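Local coordinates for protein beta-lactamase OXA-2 (Salmonella typhimurium, PDB 1K38) that hydrolyses beta-lactam antibiotics, oxacillin among them, as a class D serine beta-lactamase and so confers antibiotic resistance, at residues A[21-26]-A[212-217]; A[74-79]-A[100-105]. All coordinates share one frame; numbering follows the deposited sequence.

Interaction 1. Residues A[21-26]-A[212-217]; sequences GTIVVA and FALNID
Strands 21-26 and 212-217 run antiparallel, their axes 4.7 Å apart at an angle of 179°, and join through two hydrogen-bonded pairs, T22 with N215 and V24 with A213. In the first, T22 N donates to N215 O at 2.9 Å, nearly head-on to the carbonyl, and N215 N returns a bond to T22 O. In the second, V24 N to A213 O and A213 N to V24 O both measure 3.0 Å. The non-hydrogen-bonded pairs between and beside them bring CA-H groups onto the same oxygens, as with F212 CA to V24 O at 3.2 Å.

On one face, T22 and N215 meet at an angle, the methyl of T22 against the amide of N215. With N215 CG placed between its backbone N and carbonyl carbon (chi1 65°), the amide turns toward the neighbouring strand, where T22 CG2 lies 3.4 Å from N215 OD1 and 3.6 Å from N215 ND2. T22 OG1 points elsewhere, bonded to the carbonyls of F38 and D39, while N215 OD1 accepts from R42 NE. V24 and A213, on this same face, meet I151 of helix 147-158.

The other face carries I23, V25, F212, L214 and I216. I23 CG1 packs 3.9 Å from L214 CB. The ring of F212 leads away from strand 21-26 to W199 and V232, and L214 also touches helix 226-238. At G21, where CA sits 4.0 Å from I216 CA, a beta-carbon would clash with N215 O and I216 CG2.

These strands are central in the sheet of the penicillin-binding transpeptidase fold, with helices on both faces. All four hydrogen bonds across the seam are backbone to backbone, while T22 OG1 and N215 OD1, both on buried residues, find their partners outside the two strands.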
loop_
_atom_site.group_PDB
_atom_site.type_symbol
_atom_site.label_atom_id
_atom_site.label_comp_id
_atom_site.label_asym_id
_atom_site.label_seq_id
_atom_site.Cartn_x
_atom_site.Cartn_y
_atom_site.Cartn_z
ATOM N N GLY A 21 14.651 3.724 -26.170
ATOM C CA GLY A 21 13.283 3.491 -25.762
ATOM C C GLY A 21 12.438 4.742 -25.711
ATOM O O GLY A 21 12.748 5.752 -26.344
ATOM N N THR A 22 11.362 4.664 -24.938
ATOM C CA THR A 22 10.428 5.771 -24.792
ATOM C C THR A 22 9.933 5.849 -23.356
ATOM O O THR A 22 10.040 4.890 -22.597
ATOM C CB THR A 22 9.194 5.570 -25.707
ATOM O OG1 THR A 22 8.329 6.712 -25.623
ATOM C CG2 THR A 22 8.408 4.323 -25.285
ATOM N N ILE A 23 9.430 7.014 -22.975
ATOM C CA ILE A 23 8.852 7.182 -21.656
ATOM C C ILE A 23 7.817 8.289 -21.708
ATOM O O ILE A 23 8.005 9.308 -22.376
ATOM C CB ILE A 23 9.898 7.511 -20.551
ATOM C CG1 ILE A 23 9.208 7.492 -19.180
ATOM C CG2 ILE A 23 10.540 8.878 -20.794
ATOM C CD1 ILE A 23 10.149 7.683 -18.004
ATOM N N VAL A 24 6.700 8.045 -21.038
ATOM C CA VAL A 24 5.615 9.009 -20.936
ATOM C C VAL A 24 5.452 9.250 -19.450
ATOM O O VAL A 24 5.434 8.301 -18.667
ATOM C CB VAL A 24 4.285 8.446 -21.475
ATOM C CG1 VAL A 24 3.169 9.476 -21.288
ATOM C CG2 VAL A 24 4.424 8.083 -22.939
ATOM N N VAL A 25 5.351 10.514 -19.064
ATOM C CA VAL A 25 5.170 10.874 -17.669
ATOM C C VAL A 25 3.980 11.822 -17.574
ATOM O O VAL A 25 3.945 12.854 -18.248
ATOM C CB VAL A 25 6.424 11.580 -17.099
ATOM C CG1 VAL A 25 6.143 12.085 -15.687
ATOM C CG2 VAL A 25 7.607 10.619 -17.091
ATOM N N ALA A 26 2.998 11.464 -16.757
ATOM C CA ALA A 26 1.826 12.310 -16.575
ATOM C C ALA A 26 1.833 12.753 -15.123
ATOM O O ALA A 26 1.543 11.970 -14.221
ATOM C CB ALA A 26 0.556 11.538 -16.893
ATOM N N PHE A 212 3.955 7.020 -14.903
ATOM C CA PHE A 212 5.021 6.801 -15.866
ATOM C C PHE A 212 4.862 5.474 -16.578
ATOM O O PHE A 212 4.289 4.517 -16.044
ATOM C CB PHE A 212 6.403 6.845 -15.201
ATOM C CG PHE A 212 6.631 5.762 -14.189
ATOM C CD1 PHE A 212 6.356 5.985 -12.846
ATOM C CD2 PHE A 212 7.113 4.513 -14.580
ATOM C CE1 PHE A 212 6.559 4.981 -11.899
ATOM C CE2 PHE A 212 7.319 3.500 -13.641
ATOM C CZ PHE A 212 7.041 3.737 -12.295
ATOM N N ALA A 213 5.362 5.432 -17.805
ATOM C CA ALA A 213 5.328 4.224 -18.603
ATOM C C ALA A 213 6.533 4.286 -19.522
ATOM O O ALA A 213 6.610 5.137 -20.411
ATOM C CB ALA A 213 4.032 4.138 -19.412
ATOM N N LEU A 214 7.488 3.399 -19.273
ATOM C CA LEU A 214 8.701 3.332 -20.070
ATOM C C LEU A 214 8.914 1.957 -20.657
ATOM O O LEU A 214 8.568 0.954 -20.043
ATOM C CB LEU A 214 9.935 3.671 -19.212
ATOM C CG LEU A 214 11.328 3.311 -19.780
ATOM C CD1 LEU A 214 12.357 4.285 -19.248
ATOM C CD2 LEU A 214 11.722 1.869 -19.411
ATOM N N ASN A 215 9.438 1.914 -21.876
ATOM C CA ASN A 215 9.822 0.639 -22.452
ATOM C C ASN A 215 11.110 0.887 -23.212
ATOM O O ASN A 215 11.358 1.995 -23.698
ATOM C CB ASN A 215 8.723 -0.041 -23.314
ATOM C CG ASN A 215 8.354 0.716 -24.572
ATOM O OD1 ASN A 215 9.187 0.970 -25.444
ATOM N ND2 ASN A 215 7.074 1.049 -24.691
ATOM N N ILE A 216 11.964 -0.127 -23.228
ATOM C CA ILE A 216 13.250 -0.048 -23.904
ATOM C C ILE A 216 13.565 -1.375 -24.559
ATOM O O ILE A 216 13.071 -2.418 -24.138
ATOM C CB ILE A 216 14.416 0.241 -22.921
ATOM C CG1 ILE A 216 14.406 -0.776 -21.771
ATOM C CG2 ILE A 216 14.326 1.676 -22.404
ATOM C CD1 ILE A 216 15.644 -0.715 -20.889
ATOM N N ASP A 217 14.383 -1.337 -25.603
ATOM C CA ASP A 217 14.781 -2.578 -26.244
ATOM C C ASP A 217 15.831 -3.178 -25.317
ATOM O O ASP A 217 16.497 -2.453 -24.577
ATOM C CB ASP A 217 15.392 -2.309 -27.619
ATOM C CG ASP A 217 14.417 -1.660 -28.567
ATOM O OD1 ASP A 217 13.213 -1.971 -28.472
ATOM O OD2 ASP A 217 14.855 -0.854 -29.416
#

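Interaction 2. Residues A[74-79]-A[100-105]; sequences FRWDGV and TVWVYE
The indole of W102, in the first turn of helix 101-111, lays the far rim of its six-membered ring against the backbone of the irregular segment 74-79, a helix-to-loop contact without a hydrogen bond between the two. CH2 is the leading atom: W102 CH2 lies 3.5 Å from R75 O and 3.7 Å from W76 CA, while F74 O approaches the ring's edge near its plane. W102 CZ2 meets W76 CB at 4.0 Å, and CZ3 faces F74 CB. The two indoles are neither stacked nor edge-to-face, the planes of their five-membered rings standing at 35°. Beside them, V103 CG1 approaches the F74 ring obliquely, 4.3 Å from F74 CD1.

W102 reaches the loop because its CG stands between the backbone N and carbonyl carbon (chi1 65°). Within its own segment, T100 CG2 and V103 CG2 cover one face of the indole. Its NE1 donates to H86 O, and R81 makes a cation-pi contact with the ring, so bond and packing together probably fix its rotation.

The loop has its own restraints. R75 NH1 forms a salt bridge with D89 OD2, W76 N donates to D89 OD1, and F74 meets F107 edge-to-face. Further along, an Asx turn closes as V79 N donates to D77 OD1 at 2.8 Å; D77 OD2 pairs with R81. G78 CA lies over the centre of the W76 ring, and W76 NE1 reaches V79 O at 2.9 Å, with the oxygen 12° out of the indole plane.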
loop_
_atom_site.group_PDB
_atom_site.type_symbol
_atom_site.label_atom_id
_atom_site.label_comp_id
_atom_site.label_asym_id
_atom_site.label_seq_id
_atom_site.Cartn_x
_atom_site.Cartn_y
_atom_site.Cartn_z
ATOM N N PHE A 74 -0.723 -20.828 -4.012
ATOM C CA PHE A 74 -0.679 -21.678 -5.193
ATOM C C PHE A 74 0.594 -22.506 -5.087
ATOM O O PHE A 74 1.680 -21.970 -4.885
ATOM C CB PHE A 74 -0.705 -20.818 -6.456
ATOM C CG PHE A 74 -1.930 -19.959 -6.554
ATOM C CD1 PHE A 74 -1.966 -18.706 -5.950
ATOM C CD2 PHE A 74 -3.080 -20.436 -7.175
ATOM C CE1 PHE A 74 -3.132 -17.941 -5.959
ATOM C CE2 PHE A 74 -4.255 -19.679 -7.189
ATOM C CZ PHE A 74 -4.280 -18.429 -6.578
ATOM N N ARG A 75 0.444 -23.821 -5.207
ATOM C CA ARG A 75 1.562 -24.747 -5.069
ATOM C C ARG A 75 2.478 -24.906 -6.277
ATOM O O ARG A 75 2.025 -25.144 -7.396
ATOM C CB ARG A 75 1.032 -26.122 -4.651
ATOM C CG ARG A 75 0.128 -26.083 -3.427
ATOM C CD ARG A 75 0.851 -25.515 -2.216
ATOM N NE ARG A 75 -0.056 -25.305 -1.091
ATOM C CZ ARG A 75 0.316 -24.826 0.092
ATOM N NH1 ARG A 75 1.583 -24.503 0.314
ATOM N NH2 ARG A 75 -0.583 -24.660 1.054
ATOM N N TRP A 76 3.777 -24.781 -6.017
ATOM C CA TRP A 76 4.817 -24.920 -7.032
ATOM C C TRP A 76 4.927 -26.399 -7.409
ATOM O O TRP A 76 4.851 -27.272 -6.541
ATOM C CB TRP A 76 6.142 -24.402 -6.458
ATOM C CG TRP A 76 7.359 -24.637 -7.304
ATOM C CD1 TRP A 76 7.513 -24.345 -8.630
ATOM C CD2 TRP A 76 8.620 -25.155 -6.858
ATOM N NE1 TRP A 76 8.793 -24.647 -9.036
ATOM C CE2 TRP A 76 9.493 -25.146 -7.970
ATOM C CE3 TRP A 76 9.096 -25.625 -5.627
ATOM C CZ2 TRP A 76 10.820 -25.587 -7.885
ATOM C CZ3 TRP A 76 10.417 -26.066 -5.543
ATOM C CH2 TRP A 76 11.260 -26.042 -6.667
ATOM N N ASP A 77 5.101 -26.675 -8.699
ATOM C CA ASP A 77 5.203 -28.052 -9.177
ATOM C C ASP A 77 6.565 -28.703 -8.954
ATOM O O ASP A 77 6.742 -29.893 -9.227
ATOM C CB ASP A 77 4.846 -28.129 -10.666
ATOM C CG ASP A 77 5.615 -27.125 -11.508
ATOM O OD1 ASP A 77 6.791 -26.844 -11.187
ATOM O OD2 ASP A 77 5.044 -26.626 -12.501
ATOM N N GLY A 78 7.528 -27.930 -8.463
ATOM C CA GLY A 78 8.851 -28.477 -8.218
ATOM C C GLY A 78 9.796 -28.337 -9.396
ATOM O O GLY A 78 10.964 -28.717 -9.308
ATOM N N VAL A 79 9.295 -27.794 -10.503
ATOM C CA VAL A 79 10.103 -27.603 -11.702
ATOM C C VAL A 79 11.014 -26.387 -11.546
ATOM O O VAL A 79 10.560 -25.301 -11.200
ATOM C CB VAL A 79 9.207 -27.405 -12.950
ATOM C CG1 VAL A 79 10.060 -27.049 -14.163
ATOM C CG2 VAL A 79 8.411 -28.672 -13.221
ATOM N N THR A 100 5.870 -14.065 -11.481
ATOM C CA THR A 100 5.742 -15.516 -11.548
ATOM C C THR A 100 4.659 -15.881 -12.548
ATOM O O THR A 100 3.485 -16.032 -12.208
ATOM C CB THR A 100 5.410 -16.093 -10.167
ATOM O OG1 THR A 100 6.352 -15.592 -9.210
ATOM C CG2 THR A 100 5.494 -17.610 -10.196
ATOM N N VAL A 101 5.079 -16.029 -13.798
ATOM C CA VAL A 101 4.171 -16.339 -14.885
ATOM C C VAL A 101 3.310 -17.589 -14.716
ATOM O O VAL A 101 2.124 -17.562 -15.058
ATOM C CB VAL A 101 4.942 -16.446 -16.221
ATOM C CG1 VAL A 101 3.969 -16.668 -17.372
ATOM C CG2 VAL A 101 5.769 -15.180 -16.447
ATOM N N TRP A 102 3.871 -18.676 -14.187
ATOM C CA TRP A 102 3.070 -19.891 -14.061
ATOM C C TRP A 102 1.801 -19.728 -13.236
ATOM O O TRP A 102 0.816 -20.421 -13.478
ATOM C CB TRP A 102 3.898 -21.080 -13.541
ATOM C CG TRP A 102 4.446 -20.991 -12.142
ATOM C CD1 TRP A 102 5.717 -20.646 -11.781
ATOM C CD2 TRP A 102 3.769 -21.349 -10.928
ATOM N NE1 TRP A 102 5.878 -20.777 -10.421
ATOM C CE2 TRP A 102 4.698 -21.206 -9.874
ATOM C CE3 TRP A 102 2.468 -21.780 -10.630
ATOM C CZ2 TRP A 102 4.368 -21.482 -8.540
ATOM C CZ3 TRP A 102 2.142 -22.055 -9.300
ATOM C CH2 TRP A 102 3.090 -21.904 -8.276
ATOM N N VAL A 103 1.808 -18.809 -12.277
ATOM C CA VAL A 103 0.618 -18.583 -11.465
ATOM C C VAL A 103 -0.482 -17.997 -12.345
ATOM O O VAL A 103 -1.635 -18.432 -12.297
ATOM C CB VAL A 103 0.906 -17.601 -10.302
ATOM C CG1 VAL A 103 -0.396 -17.195 -9.621
ATOM C CG2 VAL A 103 1.836 -18.252 -9.297
ATOM N N TYR A 104 -0.120 -17.016 -13.164
ATOM C CA TYR A 104 -1.098 -16.390 -14.034
ATOM C C TYR A 104 -1.516 -17.279 -15.198
ATOM O O TYR A 104 -2.561 -17.058 -15.805
ATOM C CB TYR A 104 -0.586 -15.022 -14.501
ATOM C CG TYR A 104 -0.644 -14.003 -13.381
ATOM C CD1 TYR A 104 0.246 -14.065 -12.309
ATOM C CD2 TYR A 104 -1.650 -13.034 -13.346
ATOM C CE1 TYR A 104 0.140 -13.190 -11.227
ATOM C CE2 TYR A 104 -1.767 -12.150 -12.266
ATOM C CZ TYR A 104 -0.870 -12.236 -11.210
ATOM O OH TYR A 104 -0.981 -11.382 -10.134
ATOM N N GLU A 105 -0.710 -18.291 -15.501
ATOM C CA GLU A 105 -1.066 -19.222 -16.565
ATOM C C GLU A 105 -2.246 -20.023 -16.023
ATOM O O GLU A 105 -3.169 -20.374 -16.758
ATOM C CB GLU A 105 0.104 -20.154 -16.885
ATOM C CG GLU A 105 1.219 -19.488 -17.679
ATOM C CD GLU A 105 2.391 -20.419 -17.925
ATOM O OE1 GLU A 105 2.160 -21.552 -18.400
ATOM O OE2 GLU A 105 3.542 -20.017 -17.650
#

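In the fold
Interactions 1 and 2 lie on opposite sides of the chain's centre, with contact centres 29 Å apart and nearest atoms about 17 Å apart, so they do not touch. Residues 74-79 and 100-105 both fall within the 185 residues separating 21-26 from 212-217: the sheet seam is closed by distant parts of the chain, whereas only 20 residues separate the segments of the helix-loop contact. Each contact has one side chain near a residue of the active-site region. Between side chains, F212 is about 8 Å from T190, inferred to bind substrate, and V103 is about 10 Å from S51, the predicted acyl-ester serine, and about 11 Å from K189, like T190 inferred to bind substrate.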